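Local coordinates for membrane protein (Acinetobacter baumannii AB307-0294, PDB 5DL5) that probably forms a substrate-uptake channel of the OprD porin family across the outer membrane, with a role in the entry of antibiotics, at residues Leu39-Lys44 and Gly414-Trp419. Residues are numbered along the deposited sequence; the frame is centred on the assembly and turned at random.
Sequences LTRDKK and GDTNEW. With C8E ((hydroxyethyloxy)tri(ethyloxy)octane), chain B.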
ATOM      1  N   LEU A  39      13.225   1.553  10.981  1.00 35.09           N
ATOM      2  CA  LEU A  39      12.119   2.469  11.136  1.00 36.24           C
ATOM      3  C   LEU A  39      12.016   2.789  12.625  1.00 37.98           C
ATOM      4  O   LEU A  39      11.859   1.900  13.465  1.00 36.58           O
ATOM      5  CB  LEU A  39      10.824   1.825  10.612  1.00 35.57           C
ATOM      6  CG  LEU A  39       9.570   2.689  10.433  1.00 36.55           C
ATOM      7  CD1 LEU A  39       8.493   2.014   9.485  1.00 37.98           C
ATOM      8  CD2 LEU A  39       9.007   3.151  11.747  1.00 37.06           C
ATOM      9  N   THR A  40      12.124   4.065  12.946  1.00 38.18           N
ATOM     10  CA  THR A  40      11.964   4.529  14.307  1.00 39.90           C
ATOM     11  C   THR A  40      10.965   5.692  14.368  1.00 38.04           C
ATOM     12  O   THR A  40      10.939   6.593  13.504  1.00 38.87           O
ATOM     13  CB  THR A  40      13.327   5.069  14.886  1.00 43.42           C
ATOM     14  OG1 THR A  40      13.696   6.270  14.209  1.00 40.92           O
ATOM     15  CG2 THR A  40      14.492   4.041  14.766  1.00 44.60           C
ATOM     16  N   ARG A  41      10.221   5.751  15.451  1.00 40.26           N
ATOM     17  CA  ARG A  41       9.285   6.853  15.781  1.00 41.17           C
ATOM     18  C   ARG A  41       9.533   7.280  17.239  1.00 47.11           C
ATOM     19  O   ARG A  41       9.350   6.458  18.193  1.00 42.45           O
ATOM     20  CB  ARG A  41       7.887   6.304  15.739  1.00 41.20           C
ATOM     21  CG  ARG A  41       7.444   5.991  14.316  1.00 41.53           C
ATOM     22  CD  ARG A  41       5.905   6.007  14.083  1.00 42.68           C
ATOM     23  NE  ARG A  41       5.690   5.597  12.691  1.00 41.94           N
ATOM     24  CZ  ARG A  41       4.536   5.227  12.160  1.00 39.64           C
ATOM     25  NH1 ARG A  41       3.490   5.162  12.879  1.00 39.60           N
ATOM     26  NH2 ARG A  41       4.467   4.879  10.911  1.00 39.60           N
ATOM     27  N   ASP A  42       9.994   8.535  17.402  1.00 46.51           N
ATOM     28  CA  ASP A  42      10.206   9.172  18.690  1.00 46.49           C
ATOM     29  C   ASP A  42       8.989   9.978  19.019  1.00 45.12           C
ATOM     30  O   ASP A  42       8.606  10.865  18.250  1.00 47.92           O
ATOM     31  CB  ASP A  42      11.429  10.071  18.617  1.00 50.82           C
ATOM     32  CG  ASP A  42      12.709   9.257  18.307  1.00 60.17           C
ATOM     33  OD1 ASP A  42      12.694   7.995  18.304  1.00 59.29           O
ATOM     34  OD2 ASP A  42      13.756   9.858  18.005  1.00 67.79           O
ATOM     35  N   LYS A  43       8.351   9.679  20.122  1.00 44.57           N
ATOM     36  CA  LYS A  43       7.078  10.335  20.505  1.00 47.24           C
ATOM     37  C   LYS A  43       7.247  11.133  21.835  1.00 50.33           C
ATOM     38  O   LYS A  43       8.284  11.071  22.447  1.00 51.38           O
ATOM     39  CB  LYS A  43       5.972   9.302  20.505  1.00 47.27           C
ATOM     40  CG  LYS A  43       5.876   8.507  19.187  1.00 46.03           C
ATOM     41  CD  LYS A  43       4.417   8.230  18.961  1.00 49.71           C
ATOM     42  CE  LYS A  43       4.169   7.273  17.821  1.00 49.60           C
ATOM     43  NZ  LYS A  43       2.785   6.831  17.878  1.00 53.65           N
ATOM     44  N   LYS A  44       6.282  11.932  22.265  1.00 56.10           N
ATOM     45  CA  LYS A  44       6.539  12.752  23.472  1.00 59.42           C
ATOM     46  C   LYS A  44       6.482  11.827  24.760  1.00 65.34           C
ATOM     47  O   LYS A  44       6.171  10.606  24.669  1.00 62.34           O
ATOM     48  CB  LYS A  44       5.724  14.024  23.523  1.00 62.81           C
ATOM     49  CG  LYS A  44       4.319  14.011  22.948  1.00 66.59           C
ATOM     50  CD  LYS A  44       3.557  15.290  23.345  1.00 69.97           C
ATOM     51  CE  LYS A  44       2.213  15.288  22.668  1.00 69.90           C
ATOM     52  NZ  LYS A  44       1.168  16.059  23.368  1.00 74.07           N
ATOM     53  N   GLY A 414      -0.133  10.564  16.987  1.00 39.96           N
ATOM     54  CA  GLY A 414       0.470  11.306  18.110  1.00 40.76           C
ATOM     55  C   GLY A 414       1.704  12.065  17.579  1.00 40.26           C
ATOM     56  O   GLY A 414       2.252  11.674  16.539  1.00 40.89           O
ATOM     57  N   ASP A 415       2.151  13.128  18.291  1.00 39.41           N
ATOM     58  CA  ASP A 415       3.300  13.868  17.806  1.00 39.35           C
ATOM     59  C   ASP A 415       4.515  12.929  17.659  1.00 40.24           C
ATOM     60  O   ASP A 415       4.799  12.164  18.610  1.00 43.35           O
ATOM     61  CB  ASP A 415       3.694  14.967  18.762  1.00 39.97           C
ATOM     62  CG  ASP A 415       2.679  16.087  18.834  1.00 40.74           C
ATOM     63  OD1 ASP A 415       1.678  16.102  18.143  1.00 38.45           O
ATOM     64  OD2 ASP A 415       2.949  16.999  19.552  1.00 45.57           O
ATOM     65  N   THR A 416       5.262  13.056  16.559  1.00 38.57           N
ATOM     66  CA  THR A 416       6.297  12.111  16.157  1.00 40.47           C
ATOM     67  C   THR A 416       7.300  12.695  15.209  1.00 39.82           C
ATOM     68  O   THR A 416       6.947  13.461  14.316  1.00 38.56           O
ATOM     69  CB  THR A 416       5.636  10.935  15.348  1.00 43.67           C
ATOM     70  OG1 THR A 416       4.734  10.220  16.189  1.00 46.10           O
ATOM     71  CG2 THR A 416       6.658   9.972  14.764  1.00 44.26           C
ATOM     72  N   ASN A 417       8.532  12.266  15.389  1.00 38.95           N
ATOM     73  CA  ASN A 417       9.621  12.400  14.494  1.00 40.41           C
ATOM     74  C   ASN A 417       9.912  10.953  14.072  1.00 37.97           C
ATOM     75  O   ASN A 417      10.397  10.156  14.885  1.00 41.38           O
ATOM     76  CB  ASN A 417      10.830  13.038  15.253  1.00 44.18           C
ATOM     77  CG  ASN A 417      10.445  14.428  15.907  1.00 52.53           C
ATOM     78  OD1 ASN A 417       9.436  15.074  15.558  1.00 57.22           O
ATOM     79  ND2 ASN A 417      11.239  14.864  16.879  1.00 60.49           N
ATOM     80  N   GLU A 418       9.796  10.696  12.814  1.00 36.21           N
ATOM     81  CA  GLU A 418       9.918   9.361  12.244  1.00 37.66           C
ATOM     82  C   GLU A 418      11.109   9.368  11.328  1.00 38.69           C
ATOM     83  O   GLU A 418      11.258  10.287  10.542  1.00 39.37           O
ATOM     84  CB  GLU A 418       8.737   8.944  11.389  1.00 35.60           C
ATOM     85  CG  GLU A 418       8.924   7.526  10.766  1.00 37.67           C
ATOM     86  CD  GLU A 418       7.734   6.971   9.953  1.00 41.54           C
ATOM     87  OE1 GLU A 418       7.453   7.456   8.897  1.00 45.53           O
ATOM     88  OE2 GLU A 418       7.096   5.968  10.355  1.00 47.97           O
ATOM     89  N   TRP A 419      11.936   8.346  11.402  1.00 35.99           N
ATOM     90  CA  TRP A 419      12.915   8.096  10.307  1.00 38.46           C
ATOM     91  C   TRP A 419      12.712   6.701   9.736  1.00 36.34           C
ATOM     92  O   TRP A 419      12.519   5.759  10.551  1.00 34.57           O
ATOM     93  CB  TRP A 419      14.316   8.098  10.844  1.00 40.77           C
ATOM     94  CG  TRP A 419      14.818   9.450  11.126  1.00 45.60           C
ATOM     95  CD1 TRP A 419      14.760  10.088  12.320  1.00 48.91           C
ATOM     96  CD2 TRP A 419      15.565  10.308  10.240  1.00 48.35           C
ATOM     97  NE1 TRP A 419      15.338  11.291  12.217  1.00 50.85           N
ATOM     98  CE2 TRP A 419      15.855  11.475  10.965  1.00 52.11           C
ATOM     99  CE3 TRP A 419      15.999  10.204   8.909  1.00 51.22           C
ATOM    100  CZ2 TRP A 419      16.587  12.551  10.421  1.00 53.42           C
ATOM    101  CZ3 TRP A 419      16.673  11.296   8.328  1.00 54.99           C
ATOM    102  CH2 TRP A 419      16.960  12.458   9.096  1.00 56.13           C
TER
HETATM  103  C6  C8E B 501       1.202  -4.179  16.639  1.00 54.91           C
HETATM  104  C7  C8E B 501       2.459  -3.287  16.427  1.00 51.18           C
HETATM  105  C8  C8E B 501       2.452  -1.911  17.133  1.00 53.90           C
HETATM  106  O9  C8E B 501       3.117  -0.826  16.391  1.00 41.62           O
HETATM  107  C10 C8E B 501       2.156   0.205  16.190  1.00 60.43           C
HETATM  108  C11 C8E B 501       1.326  -0.090  14.928  1.00 52.13           C
HETATM  109  O12 C8E B 501       0.720   1.078  14.417  1.00 64.71           O
HETATM  110  C13 C8E B 501       1.589   2.124  13.959  1.00 56.96           C
HETATM  111  C14 C8E B 501       1.821   2.014  12.475  1.00 55.62           C
HETATM  112  O15 C8E B 501       1.604   3.224  11.754  1.00 63.94           O
HETATM  113  C16 C8E B 501       0.341   3.893  11.876  1.00 67.29           C
HETATM  114  C17 C8E B 501       0.116   4.528  10.506  1.00 73.13           C
HETATM  115  O18 C8E B 501       1.446   4.783   9.959  1.00 77.61           O
HETATM  116  C19 C8E B 501       1.566   4.586   8.543  1.00 78.88           C
HETATM  117  C20 C8E B 501       2.953   5.029   8.109  1.00 69.34           C
HETATM  118  O21 C8E B 501       3.202   5.178   6.681  1.00 63.28           O
HETATM  119  O   HOH W   1      12.745   8.495  15.156  1.00 50.24           O
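Arg-41 leaves strand 39-43 with CG anti to its carbonyl carbon (chi1 -71°), and its CB rests 4.0 Å from Thr-416 CG2, the diagonal neighbour on the facing strand. CG and CD continue past that methyl in an extended chain that runs beside Glu-418, its partner in a non-hydrogen-bonded pair. At the guanidinium, Arg-41 NE donates to Glu-418 OE2 over 2.8 Å and NH2 reaches the same oxygen, so one carboxylate atom takes both bonds of the salt bridge; it lies near the guanidinium plane but is met from above its own, the two planes being 53° apart. Glu-418 OE1 pairs with Arg-420. The strands run antiparallel and close the OprD-family beta-barrel, joining its first strand, 29-43, to its last, 416-428. Beyond the bridge, Arg-41 NH1 donates to O15 of the detergent C8E at 2.9 Å and NH2 to its O18, on the face that also carries Lys-43 and Thr-416. Between the strands, Thr-40 and Trp-419 exchange two backbone hydrogen bonds, as do Asp-42 and Asn-417; on the face opposite Arg-41, a water hydrogen-bonded to Thr-40 OG1 (2.6 Å) donates to Asn-417 O.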